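Hypothetical protein AQ_1575 (Aquifex aeolicus, PDB 1LFP) probably binds DNA and regulates transcription, as other members of the TACO1 family are thought to do. Local coordinates at residues A[111-123]-A[219-231]. Residues are numbered along the deposited sequence; the frame is centred on the assembly and turned at random.
Sequences SEVRHVFTKHGGN and IKLLNALEELDDV
Glu112 and Asp230 meet at one end of a pair of near-antiparallel helices, 106-119 and 212-226, that pack side by side on a mixed beta-sheet, a worked example of the helical layer of an alpha/beta sandwich. The two segment axes approach to 9.2 Å at 161°. The carboxylates of Glu112 and Asp230 lie with their planes 58° apart, and OE2 of the first comes within 3.2 Å of OD2 of the second. Arg108 forms salt bridges to both oxygens, which probably offsets the repulsion, while Thr109 also hydrogen-bonds the aspartate.

At the next residue, Val113, the two methyls divide their work: CG1 touches Leu225 CD2, and CG2 packs on Leu228 CD1. Val116 sits at the midpoint, facing Ala224. Because its CG1 is anti to the backbone N (chi1 178°), that methyl presses on Ala224 CB at 3.3 Å, tighter than usual van der Waals contact; CG2 reaches Leu228 CD1 tip to tip. Phe117 turns its ring toward the sheet, where it touches Val97, and receives Leu221 CD2 over one face in a CH-pi contact, 4.2 Å from the ring centroid.

His120 follows the helix, where a Schellman motif with Gly121 at positive phi ends it. Its ring lies against the opposite backbone, with Leu221 CA over one face and 4.0 Å from the centroid, while His120 NE2 lies 3.6 Å from Ala224 CB. Replacing it with an alanine would probably uncover this patch of backbone and leave Ala224 CB without its imidazole neighbour. At Gly122 a side chain would run into Leu221; with only hydrogens there, Leu221 CD1 settles 4.0 Å from Gly122 CA.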
# COMPACT_ATOMS: atom_id res chain seq x y z
N SER A 111 17.27 3.45 -9.75
CA SER A 111 17.73 4.78 -10.11
C SER A 111 16.58 5.80 -10.02
O SER A 111 16.76 6.91 -9.55
CB SER A 111 18.35 4.74 -11.50
OG SER A 111 18.71 6.03 -11.94
N GLU A 112 15.39 5.42 -10.44
CA GLU A 112 14.28 6.37 -10.36
C GLU A 112 14.03 6.72 -8.89
O GLU A 112 13.80 7.89 -8.53
CB GLU A 112 13.00 5.73 -10.92
CG GLU A 112 13.14 5.10 -12.30
CD GLU A 112 11.90 4.29 -12.70
OE1 GLU A 112 10.79 4.81 -12.58
OE2 GLU A 112 12.06 3.13 -13.14
N VAL A 113 14.12 5.71 -8.04
CA VAL A 113 13.84 5.92 -6.62
C VAL A 113 14.94 6.73 -5.97
O VAL A 113 14.67 7.68 -5.21
CB VAL A 113 13.63 4.59 -5.90
CG1 VAL A 113 13.61 4.80 -4.41
CG2 VAL A 113 12.30 3.97 -6.35
N ARG A 114 16.19 6.41 -6.31
CA ARG A 114 17.32 7.15 -5.80
C ARG A 114 17.16 8.60 -6.20
O ARG A 114 17.32 9.45 -5.36
CB ARG A 114 18.65 6.61 -6.33
CG ARG A 114 19.88 7.21 -5.62
CD ARG A 114 21.18 6.54 -6.07
NE ARG A 114 21.18 5.09 -5.84
CZ ARG A 114 21.40 4.50 -4.66
NH1 ARG A 114 21.66 5.23 -3.58
NH2 ARG A 114 21.36 3.17 -4.57
N HIS A 115 16.81 8.87 -7.47
CA HIS A 115 16.66 10.25 -7.92
C HIS A 115 15.60 10.94 -7.10
O HIS A 115 15.81 12.07 -6.68
CB HIS A 115 16.26 10.35 -9.41
CG HIS A 115 17.40 10.14 -10.37
ND1 HIS A 115 18.04 8.93 -10.53
CD2 HIS A 115 18.03 11.00 -11.21
CE1 HIS A 115 19.01 9.05 -11.42
NE2 HIS A 115 19.03 10.30 -11.85
N VAL A 116 14.46 10.28 -6.91
CA VAL A 116 13.40 10.92 -6.12
C VAL A 116 13.88 11.28 -4.72
O VAL A 116 13.62 12.38 -4.21
CB VAL A 116 12.16 10.00 -5.96
CG1 VAL A 116 11.12 10.69 -5.10
CG2 VAL A 116 11.61 9.64 -7.35
N PHE A 117 14.55 10.35 -4.06
CA PHE A 117 15.05 10.62 -2.71
C PHE A 117 15.98 11.84 -2.68
O PHE A 117 15.79 12.76 -1.90
CB PHE A 117 15.78 9.39 -2.17
CG PHE A 117 14.91 8.47 -1.33
CD1 PHE A 117 14.73 8.71 0.03
CD2 PHE A 117 14.31 7.34 -1.89
CE1 PHE A 117 13.96 7.85 0.85
CE2 PHE A 117 13.52 6.47 -1.09
CZ PHE A 117 13.36 6.73 0.29
N THR A 118 16.99 11.82 -3.54
CA THR A 118 17.95 12.92 -3.62
C THR A 118 17.34 14.28 -3.91
O THR A 118 17.62 15.26 -3.22
CB THR A 118 19.00 12.61 -4.68
OG1 THR A 118 19.69 11.42 -4.31
CG2 THR A 118 20.00 13.77 -4.78
N LYS A 119 16.47 14.34 -4.92
CA LYS A 119 15.82 15.58 -5.30
C LYS A 119 15.13 16.25 -4.14
O LYS A 119 15.15 17.46 -4.00
CB LYS A 119 14.83 15.30 -6.42
CG LYS A 119 15.45 15.24 -7.79
CD LYS A 119 16.70 14.36 -7.85
CE LYS A 119 17.11 14.14 -9.30
NZ LYS A 119 15.90 13.72 -10.10
N HIS A 120 14.53 15.44 -3.27
CA HIS A 120 13.83 15.97 -2.12
C HIS A 120 14.62 16.03 -0.81
O HIS A 120 14.04 16.17 0.25
CB HIS A 120 12.52 15.21 -1.95
CG HIS A 120 11.61 15.34 -3.13
ND1 HIS A 120 10.82 16.45 -3.34
CD2 HIS A 120 11.43 14.53 -4.20
CE1 HIS A 120 10.19 16.32 -4.50
NE2 HIS A 120 10.55 15.17 -5.04
N GLY A 121 15.94 15.92 -0.91
CA GLY A 121 16.78 16.02 0.28
C GLY A 121 16.87 14.77 1.12
O GLY A 121 17.30 14.81 2.29
N GLY A 122 16.44 13.65 0.54
CA GLY A 122 16.50 12.39 1.25
C GLY A 122 17.67 11.60 0.74
O GLY A 122 18.53 12.15 0.02
N ASN A 123 17.70 10.32 1.05
CA ASN A 123 18.78 9.45 0.64
C ASN A 123 18.39 7.99 0.65
O ASN A 123 18.08 7.43 1.69
CB ASN A 123 19.97 9.59 1.59
CG ASN A 123 21.20 8.90 1.07
OD1 ASN A 123 22.02 8.42 1.85
ND2 ASN A 123 21.34 8.86 -0.25
N ILE A 219 6.83 15.13 2.75
CA ILE A 219 5.60 14.85 2.01
C ILE A 219 5.78 14.87 0.50
O ILE A 219 5.20 14.06 -0.20
CB ILE A 219 4.46 15.85 2.40
CG1 ILE A 219 4.11 15.69 3.88
CG2 ILE A 219 3.24 15.62 1.55
CD1 ILE A 219 3.04 16.65 4.37
N LYS A 220 6.59 15.79 -0.02
CA LYS A 220 6.80 15.82 -1.45
C LYS A 220 7.56 14.57 -1.90
O LYS A 220 7.32 14.02 -2.98
CB LYS A 220 7.57 17.07 -1.85
CG LYS A 220 6.71 18.33 -1.88
CD LYS A 220 7.48 19.51 -2.48
CE LYS A 220 6.59 20.73 -2.64
NZ LYS A 220 5.95 21.10 -1.35
N LEU A 221 8.48 14.14 -1.07
CA LEU A 221 9.27 12.96 -1.41
C LEU A 221 8.34 11.76 -1.52
O LEU A 221 8.38 11.04 -2.52
CB LEU A 221 10.31 12.73 -0.31
CG LEU A 221 11.60 12.06 -0.75
CD1 LEU A 221 12.62 12.16 0.39
CD2 LEU A 221 11.33 10.62 -1.13
N LEU A 222 7.52 11.56 -0.50
CA LEU A 222 6.59 10.44 -0.46
C LEU A 222 5.64 10.50 -1.64
O LEU A 222 5.38 9.48 -2.28
CB LEU A 222 5.81 10.44 0.86
CG LEU A 222 6.65 10.36 2.15
CD1 LEU A 222 5.77 10.07 3.35
CD2 LEU A 222 7.72 9.22 1.97
N ASN A 223 5.11 11.69 -1.93
CA ASN A 223 4.19 11.87 -3.06
C ASN A 223 4.90 11.52 -4.37
O ASN A 223 4.30 10.94 -5.27
CB ASN A 223 3.74 13.32 -3.18
CG ASN A 223 2.75 13.72 -2.13
OD1 ASN A 223 2.55 14.92 -1.87
ND2 ASN A 223 2.10 12.74 -1.50
N ALA A 224 6.18 11.90 -4.47
CA ALA A 224 6.95 11.66 -5.68
C ALA A 224 7.14 10.15 -5.85
O ALA A 224 7.04 9.62 -6.96
CB ALA A 224 8.29 12.40 -5.60
N LEU A 225 7.40 9.44 -4.75
CA LEU A 225 7.57 7.99 -4.87
C LEU A 225 6.26 7.33 -5.34
O LEU A 225 6.27 6.37 -6.11
CB LEU A 225 8.00 7.39 -3.53
CG LEU A 225 9.40 7.83 -3.09
CD1 LEU A 225 9.56 7.52 -1.60
CD2 LEU A 225 10.47 7.10 -3.93
N GLU A 226 5.15 7.86 -4.86
CA GLU A 226 3.84 7.32 -5.22
C GLU A 226 3.57 7.49 -6.72
O GLU A 226 2.84 6.70 -7.33
CB GLU A 226 2.75 8.03 -4.40
CG GLU A 226 1.37 7.41 -4.55
CD GLU A 226 1.31 6.01 -3.97
OE1 GLU A 226 1.42 5.88 -2.73
OE2 GLU A 226 1.16 5.05 -4.76
N GLU A 227 4.17 8.51 -7.32
CA GLU A 227 3.94 8.76 -8.73
C GLU A 227 4.68 7.84 -9.68
O GLU A 227 4.57 7.97 -10.90
CB GLU A 227 4.26 10.22 -9.07
CG GLU A 227 3.24 11.19 -8.47
CD GLU A 227 1.82 10.90 -8.94
OE1 GLU A 227 1.55 11.02 -10.16
OE2 GLU A 227 0.97 10.54 -8.09
N LEU A 228 5.44 6.90 -9.12
CA LEU A 228 6.16 5.95 -9.94
C LEU A 228 5.27 4.74 -10.13
O LEU A 228 4.67 4.21 -9.17
CB LEU A 228 7.48 5.53 -9.27
CG LEU A 228 8.46 6.66 -8.94
CD1 LEU A 228 9.71 6.08 -8.28
CD2 LEU A 228 8.81 7.43 -10.20
N ASP A 229 5.15 4.34 -11.39
CA ASP A 229 4.35 3.19 -11.78
C ASP A 229 4.87 1.96 -11.07
O ASP A 229 4.13 1.05 -10.74
CB ASP A 229 4.46 2.95 -13.29
CG ASP A 229 3.48 3.78 -14.09
OD1 ASP A 229 3.69 3.89 -15.32
OD2 ASP A 229 2.51 4.31 -13.50
N ASP A 230 6.18 1.92 -10.85
CA ASP A 230 6.77 0.75 -10.19
C ASP A 230 6.44 0.70 -8.70
O ASP A 230 6.63 -0.33 -8.06
CB ASP A 230 8.31 0.76 -10.34
CG ASP A 230 8.79 0.57 -11.78
OD1 ASP A 230 8.08 -0.06 -12.59
OD2 ASP A 230 9.91 1.04 -12.10
N VAL A 231 5.98 1.80 -8.12
CA VAL A 231 5.71 1.78 -6.69
C VAL A 231 4.29 1.36 -6.32
O VAL A 231 3.33 1.91 -6.86
CB VAL A 231 6.01 3.19 -6.03
CG1 VAL A 231 5.75 3.12 -4.55
CG2 VAL A 231 7.48 3.60 -6.30